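Local coordinates for RagA protein (Porphyromonas gingivalis, PDB 6SLN) that is a TonB-dependent receptor of the outer membrane that binds a peptide and probably imports such peptides into the cell, at residues A[112-117]-A[988-993]; A[228-233]-A[300-305]; A[266-271]-A[398-403]; A[291-296]-A[413-418]; A[781-786]-A[975-980]. All blocks are in the same frame, centred on the assembly; numbering follows the deposited sequence.

Contact 1 (A[112-117]-A[988-993]); sequences EKPVAN and QYVAGI
Pro114 and Val115, in a loop of the plug domain, lie against Gln988 and Val990 on the inner face of the barrel wall, the plug-in-barrel packing of a TonB-dependent receptor. The barrel side is strand 986-996, the last of the chain; its antiparallel pairing with strand 218-230 closes the barrel, and strand 951-964 borders it on the other flank. Residues alternate along this strand: the CB bonds of Gln988 and Val990 point to the plug loop, that of Tyr989 away from it.

Gln988 can be traced outward atom by atom. Its CB lies 3.8 Å from Pro114 CG. The next carbon, Gln988 CG, faces the same ring carbon, 3.9 Å from Pro114 CG. The chain then bends at chi2 (108°) instead of running on extended, which turns the amide toward the CG corner of the ring, at a slant to it: Gln988 CD is also 3.9 Å from Pro114 CG. Gln988 OE1 ends 3.1 Å from Pro114 CG and 3.8 Å from Val115 CG1, the valine crossing the glutamine side chain at about a right angle. These approaches to carbon are van der Waals contacts. The polar need of OE1 is met by a hydrogen bond from Arg959 NE on the adjoining strand 951-964.

Plug and wall are also joined by a hydrogen bond from Ala116 N to Gln336 OE1, while Met957 and Thr311 pack on Pro114. Two residues along from Gln988, the valine reaches the proline with one methyl: chi1 of -172° sets Val990 CG2 anti to its carbonyl carbon, 3.7 Å from Pro114 CB.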
# COMPACT_ATOMS: atom_id res chain seq x y z
N GLU A 112 19.09 31.55 -7.27
CA GLU A 112 19.26 30.86 -8.55
C GLU A 112 20.55 30.06 -8.64
O GLU A 112 21.55 30.55 -9.17
CB GLU A 112 19.20 31.87 -9.71
CG GLU A 112 17.87 32.61 -9.88
CD GLU A 112 16.90 31.92 -10.84
OE1 GLU A 112 15.98 31.23 -10.34
OE2 GLU A 112 17.06 32.05 -12.08
N LYS A 113 20.55 28.83 -8.14
CA LYS A 113 21.76 28.03 -8.17
C LYS A 113 21.43 26.65 -8.73
O LYS A 113 20.36 26.10 -8.45
CB LYS A 113 22.40 27.92 -6.78
CG LYS A 113 22.95 29.26 -6.24
CD LYS A 113 24.26 29.13 -5.46
CE LYS A 113 25.30 30.19 -5.87
NZ LYS A 113 24.90 31.59 -5.55
N PRO A 114 22.31 26.08 -9.52
CA PRO A 114 21.90 24.94 -10.34
C PRO A 114 21.91 23.61 -9.60
O PRO A 114 22.05 22.57 -10.24
CB PRO A 114 22.94 24.94 -11.47
CG PRO A 114 24.17 25.52 -10.84
CD PRO A 114 23.71 26.48 -9.76
N VAL A 115 21.76 23.62 -8.28
CA VAL A 115 21.50 22.39 -7.55
C VAL A 115 20.35 22.61 -6.56
O VAL A 115 20.10 23.73 -6.11
CB VAL A 115 22.74 21.86 -6.81
CG1 VAL A 115 23.66 21.11 -7.78
CG2 VAL A 115 23.47 22.99 -6.11
N ALA A 116 19.65 21.52 -6.24
CA ALA A 116 18.57 21.58 -5.26
C ALA A 116 19.09 21.69 -3.84
O ALA A 116 18.35 22.11 -2.95
CB ALA A 116 17.69 20.34 -5.36
N ASN A 117 20.35 21.32 -3.62
CA ASN A 117 20.94 21.22 -2.29
C ASN A 117 21.42 22.62 -1.88
O ASN A 117 22.54 23.02 -2.16
CB ASN A 117 22.06 20.19 -2.30
CG ASN A 117 22.89 20.20 -1.05
OD1 ASN A 117 24.09 19.96 -1.11
ND2 ASN A 117 22.27 20.47 0.09
N GLN A 988 29.04 22.85 -13.06
CA GLN A 988 27.95 23.38 -13.85
C GLN A 988 28.35 24.64 -14.61
O GLN A 988 29.04 25.51 -14.08
CB GLN A 988 26.73 23.70 -12.99
CG GLN A 988 25.91 22.48 -12.61
CD GLN A 988 26.08 22.15 -11.17
OE1 GLN A 988 25.84 22.99 -10.30
NE2 GLN A 988 26.53 20.94 -10.89
N TYR A 989 27.90 24.71 -15.86
CA TYR A 989 27.85 25.95 -16.63
C TYR A 989 26.39 26.29 -16.86
O TYR A 989 25.64 25.47 -17.40
CB TYR A 989 28.57 25.81 -17.97
CG TYR A 989 29.96 25.26 -17.88
CD1 TYR A 989 30.18 23.89 -17.94
CD2 TYR A 989 31.05 26.10 -17.75
CE1 TYR A 989 31.45 23.37 -17.87
CE2 TYR A 989 32.33 25.59 -17.68
CZ TYR A 989 32.52 24.21 -17.74
OH TYR A 989 33.78 23.68 -17.66
N VAL A 990 26.00 27.49 -16.48
CA VAL A 990 24.64 27.95 -16.68
C VAL A 990 24.68 29.32 -17.32
O VAL A 990 25.53 30.16 -16.98
CB VAL A 990 23.84 27.96 -15.36
CG1 VAL A 990 22.36 28.25 -15.61
CG2 VAL A 990 23.98 26.62 -14.65
N ALA A 991 23.80 29.54 -18.28
CA ALA A 991 23.48 30.87 -18.73
C ALA A 991 22.08 31.19 -18.22
O ALA A 991 21.24 30.29 -18.06
CB ALA A 991 23.56 30.97 -20.26
N GLY A 992 21.83 32.46 -17.91
CA GLY A 992 20.55 32.82 -17.33
C GLY A 992 20.16 34.25 -17.63
O GLY A 992 20.99 35.10 -17.97
N ILE A 993 18.86 34.51 -17.46
CA ILE A 993 18.25 35.78 -17.81
C ILE A 993 17.38 36.22 -16.65
O ILE A 993 16.94 35.41 -15.83
CB ILE A 993 17.43 35.67 -19.12
CG1 ILE A 993 16.92 37.02 -19.58
CG2 ILE A 993 16.28 34.70 -18.94
CD1 ILE A 993 16.83 37.14 -21.09

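Contact 2 (A[228-233]-A[300-305])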
# COMPACT_ATOMS: atom_id res chain seq x y z
N SER A 228 25.60 19.84 -16.45
CA SER A 228 26.41 19.30 -15.37
C SER A 228 27.40 18.28 -15.93
O SER A 228 27.00 17.36 -16.66
CB SER A 228 25.52 18.65 -14.31
OG SER A 228 24.77 19.62 -13.59
N GLN A 229 28.67 18.43 -15.57
CA GLN A 229 29.70 17.47 -15.94
C GLN A 229 30.46 16.97 -14.71
O GLN A 229 30.47 17.63 -13.67
CB GLN A 229 30.70 18.09 -16.91
CG GLN A 229 30.06 18.95 -17.95
CD GLN A 229 31.10 19.64 -18.79
OE1 GLN A 229 32.28 19.67 -18.43
NE2 GLN A 229 30.68 20.19 -19.92
N ILE A 230 31.08 15.80 -14.85
CA ILE A 230 31.94 15.26 -13.80
C ILE A 230 33.18 16.14 -13.68
O ILE A 230 33.81 16.49 -14.68
CB ILE A 230 32.27 13.78 -14.09
CG1 ILE A 230 32.92 13.08 -12.91
CG2 ILE A 230 33.17 13.64 -15.26
CD1 ILE A 230 33.36 11.66 -13.27
N LEU A 231 33.51 16.56 -12.45
CA LEU A 231 34.38 17.73 -12.33
C LEU A 231 35.86 17.42 -12.38
O LEU A 231 36.67 18.36 -12.47
CB LEU A 231 34.08 18.53 -11.04
CG LEU A 231 33.95 18.02 -9.59
CD1 LEU A 231 35.14 17.23 -9.03
CD2 LEU A 231 33.70 19.24 -8.72
N ASN A 232 36.27 16.16 -12.33
CA ASN A 232 37.69 15.86 -12.37
C ASN A 232 37.88 14.53 -13.07
O ASN A 232 37.16 13.57 -12.77
CB ASN A 232 38.27 15.84 -10.95
CG ASN A 232 39.66 15.27 -10.89
OD1 ASN A 232 40.58 15.78 -11.52
ND2 ASN A 232 39.83 14.22 -10.12
N THR A 233 38.85 14.47 -13.99
CA THR A 233 39.10 13.27 -14.78
C THR A 233 40.46 12.65 -14.52
O THR A 233 40.74 11.55 -15.03
CB THR A 233 38.93 13.56 -16.29
OG1 THR A 233 39.63 14.77 -16.68
CG2 THR A 233 37.45 13.72 -16.60
N ASP A 300 35.74 3.67 -23.71
CA ASP A 300 35.73 4.81 -22.81
C ASP A 300 34.68 4.52 -21.73
O ASP A 300 33.52 4.92 -21.83
CB ASP A 300 35.41 6.08 -23.60
CG ASP A 300 35.50 7.34 -22.76
OD1 ASP A 300 35.42 7.23 -21.52
OD2 ASP A 300 35.68 8.43 -23.35
N TRP A 301 35.11 3.80 -20.69
CA TRP A 301 34.17 3.41 -19.64
C TRP A 301 33.67 4.60 -18.83
O TRP A 301 32.62 4.50 -18.21
CB TRP A 301 34.78 2.36 -18.72
CG TRP A 301 34.56 1.00 -19.21
CD1 TRP A 301 35.43 0.23 -19.94
CD2 TRP A 301 33.38 0.24 -19.07
NE1 TRP A 301 34.86 -0.98 -20.24
CE2 TRP A 301 33.59 -1.00 -19.72
CE3 TRP A 301 32.14 0.49 -18.48
CZ2 TRP A 301 32.62 -1.99 -19.77
CZ3 TRP A 301 31.19 -0.49 -18.53
CH2 TRP A 301 31.43 -1.72 -19.17
N LEU A 302 34.41 5.71 -18.84
CA LEU A 302 33.90 6.97 -18.31
C LEU A 302 32.62 7.36 -19.02
O LEU A 302 31.56 7.49 -18.40
CB LEU A 302 34.95 8.07 -18.47
CG LEU A 302 34.46 9.46 -18.06
CD1 LEU A 302 33.92 9.48 -16.61
CD2 LEU A 302 35.49 10.57 -18.29
N LYS A 303 32.69 7.54 -20.35
CA LYS A 303 31.50 7.86 -21.11
C LYS A 303 30.46 6.73 -21.06
O LYS A 303 29.26 7.01 -21.18
CB LYS A 303 31.87 8.21 -22.55
CG LYS A 303 30.66 8.60 -23.41
CD LYS A 303 31.08 9.08 -24.77
CE LYS A 303 32.41 9.79 -24.68
NZ LYS A 303 32.25 11.24 -24.39
N ALA A 304 30.88 5.49 -20.84
CA ALA A 304 29.92 4.41 -20.69
C ALA A 304 29.01 4.62 -19.49
O ALA A 304 27.88 4.12 -19.48
CB ALA A 304 30.66 3.08 -20.56
N LEU A 305 29.49 5.31 -18.44
CA LEU A 305 28.73 5.43 -17.20
C LEU A 305 28.44 6.85 -16.74
O LEU A 305 27.78 7.00 -15.72
CB LEU A 305 29.43 4.65 -16.07
CG LEU A 305 29.48 3.15 -16.37
CD1 LEU A 305 30.84 2.62 -16.05
CD2 LEU A 305 28.37 2.35 -15.69
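Thr233 and Leu302 bring the two backbones nearest, yet their CA atoms are still 8.9 Å apart, so the contact between segments 228-233 and 300-305 is made by side-chain ends. The first of these segments is the outer end of strand 218-230 and the turn after it; the second is a short helix, 301-305, held by few backbone bonds, with the residue before it.

Leu302 bridges the gap with both branches of its fork. With CG anti to the backbone N (chi1 175°), one methyl goes to each partner: Leu302 CD1 lies 4.0 Å from Ile230 CD1, and Leu302 CD2 lies 4.1 Å from Thr233 CG2. Ile230 is fully extended and meets the leucine methyl to methyl; the Thr233 side chain crosses that of Leu302 at about a right angle. Met339 packs on Ile230 and Val394 on Leu302, lengthening this apolar patch.

The helix start is set by Asp300 in the N-cap position. Its OD1 accepts from Lys303 N at 3.0 Å, nearly straight at 173° but from above the carboxylate plane, and Ala304 N reaches Asp300 O at 2.9 Å. The arrangement belongs to the long, partly helical extracellular loop that joins the first two strands of a TonB-dependent receptor barrel, its short helix packing against the end of the first strand and the turn after it.

Contact 3 (A[266-271]-A[398-403])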
# COMPACT_ATOMS: atom_id res chain seq x y z
N ASP A 266 41.68 -15.69 -27.55
CA ASP A 266 40.81 -16.73 -28.10
C ASP A 266 39.75 -17.12 -27.08
O ASP A 266 38.55 -17.14 -27.38
CB ASP A 266 41.64 -17.95 -28.52
CG ASP A 266 42.50 -17.68 -29.75
OD1 ASP A 266 42.16 -16.77 -30.54
OD2 ASP A 266 43.54 -18.36 -29.92
N MET A 267 40.17 -17.36 -25.83
CA MET A 267 39.24 -17.84 -24.81
C MET A 267 38.18 -16.79 -24.49
O MET A 267 36.98 -17.11 -24.41
CB MET A 267 40.01 -18.26 -23.57
CG MET A 267 39.13 -18.62 -22.38
SD MET A 267 40.09 -18.86 -20.87
CE MET A 267 40.45 -17.17 -20.41
N ILE A 268 38.59 -15.53 -24.31
CA ILE A 268 37.60 -14.49 -24.01
C ILE A 268 36.73 -14.22 -25.23
O ILE A 268 35.51 -14.07 -25.09
CB ILE A 268 38.29 -13.19 -23.51
CG1 ILE A 268 39.07 -13.47 -22.22
CG2 ILE A 268 37.26 -12.09 -23.28
CD1 ILE A 268 39.91 -12.29 -21.71
N LEU A 269 37.32 -14.18 -26.43
CA LEU A 269 36.49 -13.96 -27.62
C LEU A 269 35.50 -15.10 -27.81
O LEU A 269 34.34 -14.85 -28.15
CB LEU A 269 37.36 -13.79 -28.88
CG LEU A 269 37.79 -12.35 -29.15
CD1 LEU A 269 38.89 -12.33 -30.15
CD2 LEU A 269 36.66 -11.49 -29.61
N ALA A 270 35.92 -16.34 -27.57
CA ALA A 270 35.02 -17.47 -27.80
C ALA A 270 33.87 -17.48 -26.81
O ALA A 270 32.75 -17.87 -27.15
CB ALA A 270 35.79 -18.79 -27.70
N GLY A 271 34.13 -17.06 -25.57
CA GLY A 271 33.10 -17.06 -24.56
C GLY A 271 32.13 -15.92 -24.69
O GLY A 271 31.02 -16.00 -24.16
N PRO A 398 38.11 -3.65 -17.31
CA PRO A 398 39.07 -3.92 -18.38
C PRO A 398 38.69 -3.13 -19.62
O PRO A 398 37.55 -3.13 -20.05
CB PRO A 398 38.94 -5.43 -18.61
CG PRO A 398 38.44 -5.97 -17.32
CD PRO A 398 37.55 -4.89 -16.74
N ARG A 399 39.66 -2.42 -20.17
CA ARG A 399 39.36 -1.56 -21.30
C ARG A 399 39.10 -2.33 -22.59
O ARG A 399 38.58 -1.74 -23.54
CB ARG A 399 40.49 -0.56 -21.48
CG ARG A 399 40.25 0.75 -20.77
CD ARG A 399 40.32 0.59 -19.27
NE ARG A 399 40.25 1.88 -18.63
CZ ARG A 399 39.29 2.25 -17.79
NH1 ARG A 399 38.31 1.41 -17.48
NH2 ARG A 399 39.32 3.46 -17.28
N TYR A 400 39.39 -3.63 -22.64
CA TYR A 400 39.04 -4.46 -23.78
C TYR A 400 37.61 -4.98 -23.72
O TYR A 400 37.18 -5.71 -24.62
CB TYR A 400 40.01 -5.64 -23.93
CG TYR A 400 40.32 -6.41 -22.66
CD1 TYR A 400 39.43 -7.35 -22.14
CD2 TYR A 400 41.53 -6.23 -22.00
CE1 TYR A 400 39.73 -8.07 -21.00
CE2 TYR A 400 41.85 -6.94 -20.85
CZ TYR A 400 40.94 -7.86 -20.35
OH TYR A 400 41.26 -8.57 -19.19
N TYR A 401 36.88 -4.65 -22.66
CA TYR A 401 35.45 -4.92 -22.58
C TYR A 401 34.72 -3.68 -23.05
O TYR A 401 34.99 -2.57 -22.57
CB TYR A 401 35.04 -5.28 -21.15
CG TYR A 401 35.40 -6.68 -20.80
CD1 TYR A 401 35.35 -7.68 -21.76
CD2 TYR A 401 35.84 -7.00 -19.53
CE1 TYR A 401 35.70 -8.97 -21.45
CE2 TYR A 401 36.21 -8.29 -19.21
CZ TYR A 401 36.14 -9.27 -20.17
OH TYR A 401 36.48 -10.57 -19.83
N ASN A 402 33.80 -3.86 -23.98
CA ASN A 402 33.22 -2.75 -24.74
C ASN A 402 31.71 -2.78 -24.60
O ASN A 402 31.06 -3.73 -25.10
CB ASN A 402 33.62 -2.85 -26.21
CG ASN A 402 33.14 -1.67 -27.03
OD1 ASN A 402 32.86 -0.59 -26.52
ND2 ASN A 402 33.05 -1.88 -28.31
N PRO A 403 31.11 -1.79 -23.94
CA PRO A 403 29.65 -1.74 -23.85
C PRO A 403 28.99 -0.95 -24.97
O PRO A 403 27.79 -0.68 -24.88
CB PRO A 403 29.43 -1.04 -22.49
CG PRO A 403 30.59 -0.05 -22.43
CD PRO A 403 31.74 -0.67 -23.23
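Helix 261-276, in the extracellular loop after the first barrel strand, sends Ile268 into a pair of tyrosines, Tyr400 and Tyr401, from a later extracellular loop. The backbones stay well apart, at 9.9 Å between Ile268 CA and Tyr401 CA, and both methyl-bearing branches of the isoleucine are used. With chi1 at -61°, CG2 is anti to the backbone N; it approaches Tyr401 at the ring edge, near the ring plane, 3.8 Å from Tyr401 OH and 3.9 Å from Tyr401 CE1. The other branch runs out extended, so that Ile268 CD1 comes obliquely to Tyr400 CE1 at 4.3 Å.

The tyrosines are presented by a type I beta turn from Pro398 to Tyr401, closed by Tyr401 N to Pro398 O at 3.1 Å. Within it the side chains are layered: Pro398 CB sits 3.6 Å above the plane of the Tyr400 ring, toward its rim, and Tyr400 CE1 in turn sits 3.8 Å above the plane of the Tyr401 ring, again toward the rim.

Both phenol ends have polar partners, Tyr400 OH with Gln249 OE1 on helix 242-252 and Tyr401 OH with Tyr417 N. One residue before Ile268, Met267 packs on the backbone of another protein chain of the assembly.

Contact 4 (A[291-296]-A[413-418]); sequences FPVDFN and VYYMYG
A single water links Pro292 and Tyr415 through their backbones, the polar join between two extracellular loops of this TonB-dependent receptor. Water 1 donates to Pro292 O at 2.9 Å and accepts from Tyr415 N at 2.8 Å, bridging two segments whose closest CA atoms, of Pro292 and Tyr414, are 5.7 Å apart. The same water lies at the edge of the Tyr414 ring, in its plane. Pro292 O has a second probable donor in Asn402 N, so this buried carbonyl is gripped by both a water and a backbone amide.

Beside the water the contact is apolar. Pro292 CB rests 3.9 Å from Tyr415 CB, at the root of the tyrosine. Farther out, Val293 CG2 comes to the edge of the Tyr415 ring, near its plane, with CD2 of that tyrosine 3.6 Å from Val293 CG2. It is a side-on meeting rather than one over the ring face. The tyrosine CG is anti to its own N (chi1 175°), which carries the ring out to where the valine crosses it at a slant.

Tyr276, on helix 261-276, packs on Pro292. At the far end of 413-418, Tyr417 packs on an apolar side chain of another protein chain. Segment 291-296 then turns at Asp294: its OD1 accepts from Asn296 N at 2.8 Å and 153°, forming an Asx turn, and also from His297 N.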
# COMPACT_ATOMS: atom_id res chain seq x y z
N PHE A 291 30.52 -5.63 -30.82
CA PHE A 291 31.82 -6.22 -30.51
C PHE A 291 32.10 -5.96 -29.03
O PHE A 291 32.84 -5.04 -28.67
CB PHE A 291 32.91 -5.67 -31.44
CG PHE A 291 32.74 -6.11 -32.86
CD1 PHE A 291 33.31 -7.29 -33.31
CD2 PHE A 291 31.94 -5.38 -33.72
CE1 PHE A 291 33.13 -7.72 -34.63
CE2 PHE A 291 31.76 -5.79 -35.02
CZ PHE A 291 32.36 -6.96 -35.48
N PRO A 292 31.50 -6.76 -28.13
CA PRO A 292 31.69 -6.50 -26.69
C PRO A 292 33.10 -6.79 -26.20
O PRO A 292 33.52 -6.24 -25.17
CB PRO A 292 30.68 -7.45 -26.04
CG PRO A 292 30.58 -8.57 -26.99
CD PRO A 292 30.70 -7.96 -28.37
N VAL A 293 33.84 -7.64 -26.90
CA VAL A 293 35.24 -7.90 -26.59
C VAL A 293 36.06 -7.35 -27.75
O VAL A 293 35.90 -7.79 -28.89
CB VAL A 293 35.51 -9.40 -26.38
CG1 VAL A 293 37.02 -9.64 -26.25
CG2 VAL A 293 34.78 -9.88 -25.17
N ASP A 294 36.94 -6.40 -27.44
CA ASP A 294 37.74 -5.69 -28.44
C ASP A 294 39.12 -5.40 -27.82
O ASP A 294 39.27 -4.51 -26.99
CB ASP A 294 37.05 -4.41 -28.90
CG ASP A 294 37.86 -3.64 -29.91
OD1 ASP A 294 38.92 -4.13 -30.35
OD2 ASP A 294 37.44 -2.52 -30.25
N PHE A 295 40.12 -6.14 -28.26
CA PHE A 295 41.49 -5.92 -27.81
C PHE A 295 42.23 -4.87 -28.63
O PHE A 295 43.34 -4.49 -28.25
CB PHE A 295 42.24 -7.25 -27.85
CG PHE A 295 41.67 -8.25 -26.90
CD1 PHE A 295 41.66 -8.00 -25.53
CD2 PHE A 295 41.12 -9.43 -27.36
CE1 PHE A 295 41.12 -8.90 -24.65
CE2 PHE A 295 40.58 -10.34 -26.49
CZ PHE A 295 40.58 -10.08 -25.12
N ASN A 296 41.63 -4.36 -29.71
CA ASN A 296 42.34 -3.49 -30.64
C ASN A 296 42.04 -2.03 -30.42
O ASN A 296 42.82 -1.17 -30.85
CB ASN A 296 42.00 -3.88 -32.08
CG ASN A 296 42.31 -5.33 -32.35
OD1 ASN A 296 43.40 -5.80 -32.04
ND2 ASN A 296 41.34 -6.05 -32.88
N VAL A 413 23.90 -3.98 -23.45
CA VAL A 413 24.40 -5.14 -22.76
C VAL A 413 25.89 -5.22 -23.06
O VAL A 413 26.35 -4.78 -24.11
CB VAL A 413 23.63 -6.40 -23.26
CG1 VAL A 413 24.29 -7.00 -24.55
CG2 VAL A 413 23.35 -7.40 -22.15
N TYR A 414 26.64 -5.77 -22.12
CA TYR A 414 28.08 -5.96 -22.32
C TYR A 414 28.48 -7.28 -21.67
O TYR A 414 27.68 -7.95 -21.02
CB TYR A 414 28.89 -4.77 -21.78
CG TYR A 414 28.92 -4.64 -20.28
CD1 TYR A 414 29.95 -5.19 -19.55
CD2 TYR A 414 27.89 -3.99 -19.58
CE1 TYR A 414 29.99 -5.08 -18.19
CE2 TYR A 414 27.92 -3.89 -18.21
CZ TYR A 414 28.98 -4.44 -17.51
OH TYR A 414 29.05 -4.37 -16.13
N TYR A 415 29.75 -7.64 -21.85
CA TYR A 415 30.24 -8.98 -21.55
C TYR A 415 31.48 -8.95 -20.67
O TYR A 415 32.35 -8.07 -20.80
CB TYR A 415 30.57 -9.73 -22.82
CG TYR A 415 31.18 -11.08 -22.56
CD1 TYR A 415 30.42 -12.10 -22.03
CD2 TYR A 415 32.53 -11.33 -22.81
CE1 TYR A 415 30.96 -13.34 -21.79
CE2 TYR A 415 33.08 -12.56 -22.58
CZ TYR A 415 32.29 -13.56 -22.07
OH TYR A 415 32.79 -14.80 -21.82
N MET A 416 31.59 -9.96 -19.81
CA MET A 416 32.76 -10.17 -18.97
C MET A 416 33.00 -11.67 -18.89
O MET A 416 32.05 -12.42 -18.65
CB MET A 416 32.53 -9.58 -17.58
CG MET A 416 33.19 -8.27 -17.37
SD MET A 416 32.86 -7.61 -15.74
CE MET A 416 31.29 -6.83 -15.95
N TYR A 417 34.26 -12.09 -19.12
CA TYR A 417 34.56 -13.52 -19.27
C TYR A 417 34.02 -14.31 -18.07
O TYR A 417 34.08 -13.86 -16.92
CB TYR A 417 36.06 -13.76 -19.42
CG TYR A 417 36.37 -15.25 -19.51
CD1 TYR A 417 36.10 -15.97 -20.67
CD2 TYR A 417 36.90 -15.95 -18.43
CE1 TYR A 417 36.35 -17.34 -20.76
CE2 TYR A 417 37.16 -17.32 -18.51
CZ TYR A 417 36.87 -18.01 -19.68
OH TYR A 417 37.11 -19.36 -19.78
N GLY A 418 33.45 -15.48 -18.36
CA GLY A 418 32.84 -16.32 -17.34
C GLY A 418 31.36 -16.06 -17.07
O GLY A 418 30.69 -16.95 -16.55
O HOH W 1 32.06 -6.34 -22.62

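Contact 5 (A[781-786]-A[975-980])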
# COMPACT_ATOMS: atom_id res chain seq x y z
N THR A 781 37.06 0.85 10.31
CA THR A 781 36.88 2.23 9.88
C THR A 781 38.17 2.97 9.63
O THR A 781 38.13 4.00 8.93
CB THR A 781 36.08 3.04 10.92
OG1 THR A 781 36.82 3.12 12.16
CG2 THR A 781 34.68 2.46 11.11
N GLY A 782 39.30 2.51 10.18
CA GLY A 782 40.53 3.27 10.20
C GLY A 782 40.46 4.50 11.07
O GLY A 782 41.21 5.44 10.85
N THR A 783 39.56 4.51 12.06
CA THR A 783 39.38 5.61 12.99
C THR A 783 39.37 5.10 14.44
O THR A 783 39.13 3.92 14.72
CB THR A 783 38.07 6.37 12.71
OG1 THR A 783 36.96 5.53 13.06
CG2 THR A 783 37.98 6.79 11.24
N ILE A 784 39.63 6.01 15.37
CA ILE A 784 39.66 5.66 16.79
C ILE A 784 39.13 6.83 17.61
O ILE A 784 39.35 8.00 17.29
CB ILE A 784 41.07 5.27 17.26
CG1 ILE A 784 41.02 4.58 18.63
CG2 ILE A 784 41.96 6.48 17.36
CD1 ILE A 784 42.35 4.12 19.14
N TRP A 785 38.40 6.48 18.66
CA TRP A 785 38.11 7.36 19.78
C TRP A 785 39.19 7.13 20.84
O TRP A 785 39.40 6.00 21.28
CB TRP A 785 36.72 7.06 20.32
CG TRP A 785 35.60 7.34 19.36
CD1 TRP A 785 35.59 8.24 18.32
CD2 TRP A 785 34.29 6.74 19.36
NE1 TRP A 785 34.38 8.22 17.69
CE2 TRP A 785 33.56 7.31 18.31
CE3 TRP A 785 33.67 5.78 20.16
CZ2 TRP A 785 32.24 6.95 18.04
CZ3 TRP A 785 32.36 5.41 19.87
CH2 TRP A 785 31.67 6.00 18.83
N GLU A 786 39.89 8.20 21.23
CA GLU A 786 40.91 8.10 22.28
C GLU A 786 40.89 9.35 23.15
O GLU A 786 40.97 10.47 22.64
CB GLU A 786 42.31 7.90 21.68
CG GLU A 786 43.37 7.65 22.72
CD GLU A 786 44.67 7.17 22.12
OE1 GLU A 786 44.69 6.97 20.89
OE2 GLU A 786 45.66 7.00 22.85
N GLY A 975 33.08 12.15 0.63
CA GLY A 975 33.25 11.13 1.65
C GLY A 975 33.73 11.73 2.96
O GLY A 975 33.99 12.92 3.07
N GLY A 976 33.82 10.87 3.95
CA GLY A 976 34.26 11.35 5.24
C GLY A 976 35.58 10.74 5.60
O GLY A 976 36.64 11.37 5.47
N ASN A 977 35.53 9.49 6.07
CA ASN A 977 36.73 8.77 6.44
C ASN A 977 37.22 7.87 5.33
O ASN A 977 38.44 7.63 5.22
CB ASN A 977 36.49 7.95 7.71
CG ASN A 977 35.58 6.79 7.47
OD1 ASN A 977 34.52 6.94 6.85
ND2 ASN A 977 35.97 5.61 7.95
N VAL A 978 36.32 7.37 4.49
CA VAL A 978 36.69 6.65 3.28
C VAL A 978 35.95 7.26 2.11
O VAL A 978 34.74 7.50 2.18
CB VAL A 978 36.40 5.14 3.40
CG1 VAL A 978 34.95 4.91 3.72
CG2 VAL A 978 36.77 4.46 2.11
N GLY A 979 36.71 7.59 1.05
CA GLY A 979 36.14 7.81 -0.27
C GLY A 979 36.10 6.48 -0.99
O GLY A 979 37.10 5.76 -1.03
N LYS A 980 34.93 6.12 -1.50
CA LYS A 980 34.80 4.85 -2.19
C LYS A 980 33.63 4.92 -3.17
O LYS A 980 32.55 5.38 -2.80
CB LYS A 980 34.60 3.70 -1.20
CG LYS A 980 33.50 3.96 -0.19
CD LYS A 980 33.05 2.69 0.52
CE LYS A 980 31.83 2.97 1.42
NZ LYS A 980 31.69 2.03 2.58
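Asn977 hydrogen-bonds Thr781 across a buried contact centred on that one bond, between two loops of this TonB-dependent receptor, beside its bound peptide. Thr781 lies in the turn of the hairpin made by strands 775-778 and 783-786; Asn977 directly precedes the short strand 978-979, which runs parallel to strand 857-873.

Asn977 ND2 gives a proton to Thr781 O at 2.9 Å, bent to 135° at the hydrogen. The donor lies in the carbonyl plane on a lone pair, and the acceptor oxygen is only 10° out of the plane of the asparagine amide, although the N-H points off the line between them. Asn977 CG stands between its backbone N and carbonyl carbon (chi1 70°), which directs the amide at the turn. The amide's other end, OD1, makes a weak hydrogen bond to the peptide backbone; nearby, Lys980 NZ bonds to both the peptide backbone and a polar peptide side chain. Asn977 thus touches both the turn and the peptide, its bond to the latter being weak, and Thr781 also packs on the peptide backbone.

A second, apolar touch lies along the stem of the asparagine, where Thr783 crosses at about a right angle: Thr783 CG2 is 4.0 Å from Asn977 CB. The turn carrying the acceptor is braced from within. Thr781 OG1 is hydrogen-bonded with Leu778 O, and the same hydroxyl oxygen closes an ST turn by accepting from Thr783 N at 3.1 Å.

How the contacts relate
Contacts 1, 3, 4 and 5 are buried, whereas contact 2 lies at the surface. Contact 1 joins plug to barrel wall, and its strand 986-996 pairs with strand 218-230 of contact 2, the side chains of Gln988 and Ser228 touching. Contacts 3 and 4, with centres about 3 Å apart, knit together the same two extracellular loops, and Trp301 of contact 2 touches both. Their chemistry diverges: contact 2 meets through methyls alone, contacts 1 and 3 add an amide or phenol oxygen hydrogen-bonded outside the contact, contact 4 has a bridging water, and contact 5 alone has a direct hydrogen bond between its segments. Contact 5 also lies beside the bound peptide, its centre about 37 Å from those of contacts 3 and 4.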